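Local coordinates for gram-negative insecticidal protein (Chromobacterium piscinae, PDB 6FBM), which is an insecticidal toxin of the MACPF (membrane attack complex/perforin) family and probably acts by perforating membranes of cells in the target insect, at residues A[302-305]-A[306-310]; A[159-162]-A[163-166]; A[218-221]-A[222-225]; A[139-142]-A[143-146]. All coordinates share one frame; numbering follows the deposited sequence.

In the fold
Contacts 1, 2 and 4 lie on one side of the chain's centre, in a group of short helices. Contacts 1 and 2 touch: Phe303 CD1 packs 3.7 Å from Phe164 CB, and Glu302 CG lies 3.7 Å from Met161 CE, which joins helix 300-304 to helix 160-167. Contact 4 has its centre about 19 Å from that of contact 2, with nearest atoms about 9 Å apart. Helix 147-154 links the two, because Leu153 is touched by both Leu145 and Leu163. Contact 3 stands apart at the start of helix 220-230, its centre about 53 Å from that of contact 2, across the chain's centre. All four are local turns or helix ends.

Contact 1: A[302-305]-A[306-310]; sequences EFMK and QSQQS
Met304 and Ser307 meet in an alpha-turn, the i+4 to i turn through which helix 300-304 runs into the loop before strand 318-321. The packed side is built round Met304 O, which takes two donors. Gln308 N closes the turn at 3.1 Å from Met304 O and arrives nearly along the C=O axis, while Ser307 OG comes in at 2.7 Å from Met304 O, well off that axis and tilted 18° from the carbonyl plane. The same Gln308 N makes a second, weak bond to Lys305 O. With OG between its own backbone N and carbonyl carbon (chi1 74°), the serine hydroxyl is folded back over the turn. It is also an acceptor: Gln308, bent at chi2, brings NE2 within 2.7 Å of Ser307 OG, and the hydroxyl lies in the amide plane. The other end of that amide, OE1, takes a hydrogen bond from Lys99 N, which fixes its rotation. Met304 is buried against Tyr98, Leu100 and Asn26, and its chain curls so that CE rests 3.6 Å from Ser307 OG.

The solvent side is much looser. Lys305 and Gln306 run out extended, leaving the turn with little more than their CB atoms close to it. Further out, the exposed Gln309 amide reaches back only weakly, with NE2 3.5 Å from Gln306 O.

Contact 2: A[159-162]-A[163-166]; sequences PAME and LFKR
Leu163 and Pro159 close the first turn of helix 160-167, with the proline at the N-cap of this amphipathic segment of the MACPF domain. Leu163 N gives an almost straight hydrogen bond to Pro159 O at 3.1 Å. The leucine side chain leads off the turn to lie between helices 290-298 and 147-154, touching Leu296 of the first and Leu153 of the second.

Phe164 comes next, and Ala160 O serves it twice. That oxygen accepts the hydrogen bond from Phe164 N at 2.8 Å, and it also sits over one face of the phenylalanine ring, 3.2 Å from Phe164 CG. CG lies beside the backbone N (chi1 -66°), which swings the ring back toward the preceding turn. Ala160 CB approaches Phe164 CE2 at 4.2 Å, while Met161 curls its bent chain round until CE approaches the ring obliquely. Met161 goes on to pack against Phe303 of helix 300-304.

Lys165 contributes mainly backbone: its N bonds to Met161 O, and its side chain then heads outward.

At Arg166 the exposed face takes over. Its N bonds to Glu162 O, and its side chain swings back over the same turn to form a salt bridge with the glutamate. Carboxylate and guanidinium planes are within 6° of parallel, yet the hydrogen bond itself is weak and bent (133°), with Arg166 NH1 3.1 Å from Glu162 OE2.

Contact 3: A[218-221]-A[222-225]; sequences GSEM and EKQV
Ser219 and Glu222 begin the first shell. Ser219 OG accepts a hydrogen bond from Glu222 N at 2.9 Å, and in return the glutamate stretches back, fully extended from CB, to take the N-H of Gly218 on OE1. That bond is short: Gly218 N lies 2.6 Å from Glu222 OE1, met from above the carboxylate plane. Two residues further along, Gln224 NE2 donates to Glu220 OE2 at 3.0 Å. Here too the oxygen is approached from above its plane, and carboxylate and amide planes stand 51° apart. Glu220 can reach because its chain kinks at chi2 (60°) and leans along the helix, beside Lys223.

Behind these lies the backbone. Lys223 N, Gln224 N and Val225 N bond to Ser219 O, Glu220 O and Met221 O, the first regular helical bonds. The serine hydroxyl is positioned from outside by Glu216 O, its strongest partner, and Glu222 OE2 has a weak bond with His217 ND1. On the inner side, Met221 and Val225 both pack on Met204 of helix 198-209.

The whole is a serine N-cap with glutamate at N3, the residues of a capping box, although the return bond goes to Gly218 N. In sequence, helix 220-230 falls between the paired strands 179-187 and 232-239, consistent with one of the helical clusters that refold into membrane hairpins in MACPF proteins.

Contact 4: A[139-142]-A[143-146]; sequences ATLR and SMLR
Leu141 and Met144 close a type I beta-turn at residues 141-144, where helix 138-141 gives way to the loop before helix 147-154. Their side chains lie athwart one another: Met144 SD is 4.1 Å from Leu141 CD2, and the chain's bend at chi3 brings Met144 CE equally near the same methyl. The sulfur also passes Thr140 O, at 3.7 Å. The backbone bond of the turn is tight, with Met144 N 2.7 Å from Leu141 O, but the donor stands 57° out of the carbonyl plane, far from the near-axial approach of a regular helical bond.

Ser143 also reaches back, to the carbonyl one residue earlier. Its hydroxyl OG donates to Thr140 O at 3.1 Å, nearly in line with that carbonyl; Ser143 N gives the same oxygen a second, weak bond.

Arg142 turns away from the loop and lays one guanidinium face over Ala139 CA, offset toward the rim. Its NH1 has a weak bond to Ala285 O, and its carbonyl receives Arg150 NH2 from helix 147-154, which ties the turn to the next helix. Leu145 is buried against Phe41 and Leu153, and its side chain comes back against two carbonyl oxygens: CG sits 3.5 Å from Arg142 O, and the CD2 methyl is 3.5 Å from Leu141 O.

Contact 1: A[302-305]-A[306-310]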
loop_
_atom_site.group_PDB
_atom_site.type_symbol
_atom_site.label_atom_id
_atom_site.label_comp_id
_atom_site.label_asym_id
_atom_site.label_seq_id
_atom_site.Cartn_x
_atom_site.Cartn_y
_atom_site.Cartn_z
ATOM N N GLU A 302 -15.312 -48.044 -16.245
ATOM C CA GLU A 302 -15.623 -47.436 -17.558
ATOM C C GLU A 302 -15.386 -45.933 -17.550
ATOM O O GLU A 302 -14.892 -45.400 -18.544
ATOM C CB GLU A 302 -17.010 -47.825 -18.140
ATOM C CG GLU A 302 -18.245 -47.318 -17.398
ATOM C CD GLU A 302 -19.471 -47.095 -18.285
ATOM O OE1 GLU A 302 -19.312 -46.630 -19.435
ATOM O OE2 GLU A 302 -20.603 -47.332 -17.787
ATOM N N PHE A 303 -15.677 -45.251 -16.440
ATOM C CA PHE A 303 -15.299 -43.841 -16.314
ATOM C C PHE A 303 -13.799 -43.641 -16.583
ATOM O O PHE A 303 -13.413 -42.693 -17.261
ATOM C CB PHE A 303 -15.666 -43.280 -14.922
ATOM C CG PHE A 303 -15.263 -41.850 -14.724
ATOM C CD1 PHE A 303 -16.059 -40.811 -15.186
ATOM C CD2 PHE A 303 -14.071 -41.539 -14.090
ATOM C CE1 PHE A 303 -15.671 -39.485 -15.014
ATOM C CE2 PHE A 303 -13.663 -40.214 -13.920
ATOM C CZ PHE A 303 -14.485 -39.182 -14.359
ATOM N N MET A 304 -12.985 -44.556 -16.053
ATOM C CA MET A 304 -11.519 -44.496 -16.131
ATOM C C MET A 304 -10.893 -45.090 -17.385
ATOM O O MET A 304 -9.696 -44.922 -17.591
ATOM C CB MET A 304 -10.912 -45.206 -14.905
ATOM C CG MET A 304 -11.277 -44.599 -13.553
ATOM S SD MET A 304 -10.657 -42.914 -13.403
ATOM C CE MET A 304 -8.895 -43.193 -13.111
ATOM N N LYS A 305 -11.685 -45.761 -18.219
ATOM C CA LYS A 305 -11.180 -46.509 -19.387
ATOM C C LYS A 305 -10.253 -45.664 -20.253
ATOM O O LYS A 305 -9.094 -46.031 -20.431
ATOM C CB LYS A 305 -12.350 -47.040 -20.241
ATOM C CG LYS A 305 -11.978 -48.126 -21.230
ATOM C CD LYS A 305 -12.863 -48.135 -22.483
ATOM C CE LYS A 305 -12.199 -48.955 -23.596
ATOM N NZ LYS A 305 -13.133 -49.594 -24.564
ATOM N N GLN A 306 -10.740 -44.524 -20.758
ATOM C CA GLN A 306 -9.924 -43.629 -21.581
ATOM C C GLN A 306 -8.585 -43.267 -20.910
ATOM O O GLN A 306 -7.538 -43.259 -21.571
ATOM C CB GLN A 306 -10.721 -42.351 -21.930
ATOM C CG GLN A 306 -10.032 -41.407 -22.936
ATOM C CD GLN A 306 -10.703 -40.047 -23.127
ATOM O OE1 GLN A 306 -11.914 -39.888 -22.949
ATOM N NE2 GLN A 306 -9.904 -39.052 -23.518
ATOM N N SER A 307 -8.614 -42.977 -19.606
ATOM C CA SER A 307 -7.413 -42.551 -18.890
ATOM C C SER A 307 -6.386 -43.671 -18.736
ATOM O O SER A 307 -5.197 -43.394 -18.661
ATOM C CB SER A 307 -7.755 -41.960 -17.523
ATOM O OG SER A 307 -8.128 -42.964 -16.599
ATOM N N GLN A 308 -6.833 -44.921 -18.709
ATOM C CA GLN A 308 -5.924 -46.052 -18.518
ATOM C C GLN A 308 -5.222 -46.559 -19.777
ATOM O O GLN A 308 -4.440 -47.490 -19.674
ATOM C CB GLN A 308 -6.651 -47.215 -17.846
ATOM C CG GLN A 308 -7.258 -46.880 -16.503
ATOM C CD GLN A 308 -6.300 -46.120 -15.609
ATOM O OE1 GLN A 308 -5.438 -46.712 -14.962
ATOM N NE2 GLN A 308 -6.442 -44.801 -15.573
ATOM N N GLN A 309 -5.487 -45.981 -20.951
ATOM C CA GLN A 309 -4.751 -46.357 -22.161
ATOM C C GLN A 309 -3.269 -46.107 -21.926
ATOM O O GLN A 309 -2.898 -45.116 -21.291
ATOM C CB GLN A 309 -5.192 -45.554 -23.393
ATOM C CG GLN A 309 -6.543 -45.945 -23.981
ATOM C CD GLN A 309 -6.905 -45.105 -25.215
ATOM O OE1 GLN A 309 -6.524 -45.422 -26.354
ATOM N NE2 GLN A 309 -7.646 -44.016 -24.984
ATOM N N SER A 310 -2.437 -47.008 -22.443
ATOM C CA SER A 310 -0.990 -46.837 -22.403
ATOM C C SER A 310 -0.553 -45.642 -23.240
ATOM O O SER A 310 -1.218 -45.250 -24.210
ATOM C CB SER A 310 -0.281 -48.090 -22.898
ATOM O OG SER A 310 -0.259 -49.065 -21.862
#

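Contact 2: A[159-162]-A[163-166]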
loop_
_atom_site.group_PDB
_atom_site.type_symbol
_atom_site.label_atom_id
_atom_site.label_comp_id
_atom_site.label_asym_id
_atom_site.label_seq_id
_atom_site.Cartn_x
_atom_site.Cartn_y
_atom_site.Cartn_z
ATOM N N PRO A 159 -27.593 -41.784 -14.157
ATOM C CA PRO A 159 -26.529 -42.774 -14.377
ATOM C C PRO A 159 -25.162 -42.346 -13.822
ATOM O O PRO A 159 -24.860 -41.143 -13.742
ATOM C CB PRO A 159 -26.480 -42.923 -15.907
ATOM C CG PRO A 159 -27.719 -42.299 -16.453
ATOM C CD PRO A 159 -28.130 -41.269 -15.438
ATOM N N ALA A 160 -24.357 -43.339 -13.445
ATOM C CA ALA A 160 -23.010 -43.127 -12.909
ATOM C C ALA A 160 -22.148 -42.126 -13.692
ATOM O O ALA A 160 -21.496 -41.266 -13.098
ATOM C CB ALA A 160 -22.295 -44.449 -12.816
ATOM N N MET A 161 -22.154 -42.242 -15.022
ATOM C CA MET A 161 -21.334 -41.359 -15.859
ATOM C C MET A 161 -21.664 -39.873 -15.684
ATOM O O MET A 161 -20.768 -39.032 -15.632
ATOM C CB MET A 161 -21.437 -41.742 -17.354
ATOM C CG MET A 161 -20.654 -42.974 -17.793
ATOM S SD MET A 161 -18.954 -43.171 -17.181
ATOM C CE MET A 161 -19.334 -44.222 -15.751
ATOM N N GLU A 162 -22.949 -39.555 -15.607
ATOM C CA GLU A 162 -23.366 -38.171 -15.426
ATOM C C GLU A 162 -22.998 -37.697 -14.047
ATOM O O GLU A 162 -22.459 -36.600 -13.893
ATOM C CB GLU A 162 -24.873 -38.002 -15.609
ATOM C CG GLU A 162 -25.275 -37.311 -16.903
ATOM C CD GLU A 162 -26.218 -36.163 -16.627
ATOM O OE1 GLU A 162 -27.366 -36.178 -17.119
ATOM O OE2 GLU A 162 -25.838 -35.247 -15.832
ATOM N N LEU A 163 -23.318 -38.526 -13.059
ATOM C CA LEU A 163 -22.999 -38.225 -11.681
ATOM C C LEU A 163 -21.522 -37.901 -11.586
ATOM O O LEU A 163 -21.160 -36.865 -11.039
ATOM C CB LEU A 163 -23.353 -39.391 -10.758
ATOM C CG LEU A 163 -23.250 -39.112 -9.259
ATOM C CD1 LEU A 163 -24.321 -38.138 -8.818
ATOM C CD2 LEU A 163 -23.403 -40.405 -8.498
ATOM N N PHE A 164 -20.690 -38.768 -12.162
ATOM C CA PHE A 164 -19.245 -38.572 -12.137
ATOM C C PHE A 164 -18.771 -37.344 -12.917
ATOM O O PHE A 164 -17.834 -36.680 -12.471
ATOM C CB PHE A 164 -18.489 -39.828 -12.610
ATOM C CG PHE A 164 -18.626 -41.034 -11.705
ATOM C CD1 PHE A 164 -19.008 -40.922 -10.365
ATOM C CD2 PHE A 164 -18.336 -42.297 -12.203
ATOM C CE1 PHE A 164 -19.124 -42.050 -9.560
ATOM C CE2 PHE A 164 -18.436 -43.416 -11.395
ATOM C CZ PHE A 164 -18.831 -43.295 -10.076
ATOM N N LYS A 165 -19.395 -37.047 -14.053
ATOM C CA LYS A 165 -19.090 -35.801 -14.781
ATOM C C LYS A 165 -19.461 -34.562 -13.950
ATOM O O LYS A 165 -18.647 -33.643 -13.803
ATOM C CB LYS A 165 -19.769 -35.782 -16.162
ATOM C CG LYS A 165 -19.569 -34.501 -16.974
ATOM C CD LYS A 165 -20.798 -33.606 -16.991
ATOM C CE LYS A 165 -20.749 -32.659 -18.200
ATOM N NZ LYS A 165 -20.946 -33.295 -19.534
ATOM N N ARG A 166 -20.670 -34.553 -13.394
ATOM C CA ARG A 166 -21.165 -33.412 -12.609
ATOM C C ARG A 166 -20.354 -33.141 -11.337
ATOM O O ARG A 166 -20.041 -31.993 -11.037
ATOM C CB ARG A 166 -22.616 -33.610 -12.199
ATOM C CG ARG A 166 -23.656 -33.440 -13.287
ATOM C CD ARG A 166 -25.031 -33.837 -12.766
ATOM N NE ARG A 166 -25.971 -32.703 -12.614
ATOM C CZ ARG A 166 -27.148 -32.556 -13.224
ATOM N NH1 ARG A 166 -27.654 -33.514 -13.975
ATOM N NH2 ARG A 166 -27.869 -31.469 -12.991
#

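Contact 3: A[218-221]-A[222-225]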
loop_
_atom_site.group_PDB
_atom_site.type_symbol
_atom_site.label_atom_id
_atom_site.label_comp_id
_atom_site.label_asym_id
_atom_site.label_seq_id
_atom_site.Cartn_x
_atom_site.Cartn_y
_atom_site.Cartn_z
ATOM N N GLY A 218 34.331 -28.986 -9.005
ATOM C CA GLY A 218 35.238 -30.101 -9.236
ATOM C C GLY A 218 34.948 -31.408 -8.505
ATOM O O GLY A 218 35.749 -32.311 -8.556
ATOM N N SER A 219 33.802 -31.540 -7.858
ATOM C CA SER A 219 33.489 -32.786 -7.146
ATOM C C SER A 219 32.920 -33.851 -8.082
ATOM O O SER A 219 32.527 -33.580 -9.225
ATOM C CB SER A 219 32.474 -32.528 -6.034
ATOM O OG SER A 219 31.245 -32.055 -6.573
ATOM N N GLU A 220 32.864 -35.067 -7.564
ATOM C CA GLU A 220 32.185 -36.149 -8.246
ATOM C C GLU A 220 30.694 -35.831 -8.354
ATOM O O GLU A 220 30.100 -36.022 -9.409
ATOM C CB GLU A 220 32.430 -37.478 -7.507
ATOM C CG GLU A 220 31.769 -38.721 -8.101
ATOM C CD GLU A 220 32.205 -39.050 -9.527
ATOM O OE1 GLU A 220 33.095 -38.399 -10.136
ATOM O OE2 GLU A 220 31.628 -40.022 -10.062
ATOM N N MET A 221 30.100 -35.313 -7.277
ATOM C CA MET A 221 28.684 -34.967 -7.297
ATOM C C MET A 221 28.391 -33.903 -8.354
ATOM O O MET A 221 27.374 -33.996 -9.030
ATOM C CB MET A 221 28.199 -34.521 -5.926
ATOM C CG MET A 221 26.680 -34.513 -5.777
ATOM S SD MET A 221 26.164 -34.358 -4.038
ATOM C CE MET A 221 26.998 -32.828 -3.592
ATOM N N GLU A 222 29.280 -32.911 -8.517
ATOM C CA GLU A 222 29.091 -31.888 -9.551
ATOM C C GLU A 222 29.066 -32.511 -10.947
ATOM O O GLU A 222 28.247 -32.130 -11.784
ATOM C CB GLU A 222 30.184 -30.799 -9.512
ATOM C CG GLU A 222 30.020 -29.722 -10.601
ATOM C CD GLU A 222 31.092 -28.650 -10.502
ATOM O OE1 GLU A 222 32.297 -28.954 -10.667
ATOM O OE2 GLU A 222 30.733 -27.468 -10.284
ATOM N N LYS A 223 29.989 -33.431 -11.195
ATOM C CA LYS A 223 30.040 -34.086 -12.475
ATOM C C LYS A 223 28.706 -34.809 -12.724
ATOM O O LYS A 223 28.080 -34.605 -13.762
ATOM C CB LYS A 223 31.249 -35.043 -12.551
ATOM C CG LYS A 223 31.382 -35.700 -13.911
ATOM C CD LYS A 223 31.883 -37.152 -13.769
ATOM C CE LYS A 223 31.796 -37.863 -15.101
ATOM N NZ LYS A 223 31.750 -39.357 -14.934
ATOM N N GLN A 224 28.273 -35.597 -11.741
ATOM C CA GLN A 224 27.044 -36.387 -11.815
ATOM C C GLN A 224 25.808 -35.530 -12.062
ATOM O O GLN A 224 24.962 -35.892 -12.875
ATOM C CB GLN A 224 26.835 -37.220 -10.519
ATOM C CG GLN A 224 27.855 -38.340 -10.246
ATOM C CD GLN A 224 27.922 -39.414 -11.340
ATOM O OE1 GLN A 224 26.903 -39.814 -11.890
ATOM N NE2 GLN A 224 29.144 -39.881 -11.657
ATOM N N VAL A 225 25.719 -34.394 -11.378
ATOM C CA VAL A 225 24.575 -33.480 -11.509
ATOM C C VAL A 225 24.615 -32.745 -12.858
ATOM O O VAL A 225 23.570 -32.588 -13.496
ATOM C CB VAL A 225 24.467 -32.498 -10.291
ATOM C CG1 VAL A 225 23.615 -31.273 -10.596
ATOM C CG2 VAL A 225 23.921 -33.239 -9.077
#

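Contact 4: A[139-142]-A[143-146]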
loop_
_atom_site.group_PDB
_atom_site.type_symbol
_atom_site.label_atom_id
_atom_site.label_comp_id
_atom_site.label_asym_id
_atom_site.label_seq_id
_atom_site.Cartn_x
_atom_site.Cartn_y
_atom_site.Cartn_z
ATOM N N ALA A 139 -19.818 -41.655 6.467
ATOM C CA ALA A 139 -21.069 -41.823 7.195
ATOM C C ALA A 139 -21.535 -40.569 7.926
ATOM O O ALA A 139 -22.721 -40.361 8.089
ATOM C CB ALA A 139 -20.977 -43.014 8.136
ATOM N N THR A 140 -20.608 -39.730 8.357
ATOM C CA THR A 140 -20.968 -38.451 8.982
ATOM C C THR A 140 -21.388 -37.451 7.913
ATOM O O THR A 140 -22.358 -36.697 8.088
ATOM C CB THR A 140 -19.776 -37.904 9.772
ATOM O OG1 THR A 140 -19.414 -38.821 10.799
ATOM C CG2 THR A 140 -20.100 -36.528 10.394
ATOM N N LEU A 141 -20.646 -37.443 6.810
ATOM C CA LEU A 141 -20.907 -36.522 5.704
ATOM C C LEU A 141 -22.227 -36.785 5.002
ATOM O O LEU A 141 -22.805 -35.877 4.396
ATOM C CB LEU A 141 -19.766 -36.569 4.673
ATOM C CG LEU A 141 -18.407 -35.990 5.121
ATOM C CD1 LEU A 141 -17.313 -36.444 4.159
ATOM C CD2 LEU A 141 -18.495 -34.468 5.212
ATOM N N ARG A 142 -22.718 -38.016 5.095
ATOM C CA ARG A 142 -24.005 -38.399 4.507
ATOM C C ARG A 142 -25.129 -37.481 4.909
ATOM O O ARG A 142 -26.000 -37.199 4.089
ATOM C CB ARG A 142 -24.361 -39.837 4.888
ATOM C CG ARG A 142 -25.314 -40.540 3.916
ATOM C CD ARG A 142 -24.778 -41.909 3.531
ATOM N NE ARG A 142 -24.525 -42.729 4.717
ATOM C CZ ARG A 142 -23.642 -43.734 4.808
ATOM N NH1 ARG A 142 -22.882 -44.090 3.773
ATOM N NH2 ARG A 142 -23.514 -44.390 5.963
ATOM N N SER A 143 -25.106 -36.982 6.143
ATOM C CA SER A 143 -26.111 -36.018 6.614
ATOM C C SER A 143 -25.780 -34.542 6.298
ATOM O O SER A 143 -26.492 -33.649 6.741
ATOM C CB SER A 143 -26.323 -36.188 8.131
ATOM O OG SER A 143 -25.220 -35.667 8.857
ATOM N N MET A 144 -24.714 -34.295 5.540
ATOM C CA MET A 144 -24.218 -32.940 5.283
ATOM C C MET A 144 -24.167 -32.623 3.803
ATOM O O MET A 144 -23.491 -31.676 3.419
ATOM C CB MET A 144 -22.807 -32.797 5.880
ATOM C CG MET A 144 -22.796 -32.824 7.396
ATOM S SD MET A 144 -21.151 -33.175 7.998
ATOM C CE MET A 144 -20.225 -31.687 7.628
ATOM N N LEU A 145 -24.889 -33.391 2.984
ATOM C CA LEU A 145 -24.832 -33.233 1.547
ATOM C C LEU A 145 -25.636 -32.025 1.135
ATOM O O LEU A 145 -26.662 -31.716 1.754
ATOM C CB LEU A 145 -25.403 -34.472 0.851
ATOM C CG LEU A 145 -24.759 -35.812 1.182
ATOM C CD1 LEU A 145 -25.419 -36.886 0.342
ATOM C CD2 LEU A 145 -23.260 -35.792 0.938
ATOM N N ARG A 146 -25.169 -31.330 0.102
ATOM C CA ARG A 146 -25.946 -30.238 -0.477
ATOM C C ARG A 146 -27.114 -30.881 -1.199
ATOM O O ARG A 146 -27.048 -32.039 -1.606
ATOM C CB ARG A 146 -25.128 -29.387 -1.447
ATOM C CG ARG A 146 -23.966 -28.665 -0.790
ATOM C CD ARG A 146 -23.731 -27.257 -1.238
ATOM N NE ARG A 146 -24.775 -26.345 -0.766
ATOM C CZ ARG A 146 -24.701 -25.584 0.331
ATOM N NH1 ARG A 146 -23.627 -25.590 1.129
ATOM N NH2 ARG A 146 -25.725 -24.790 0.640
#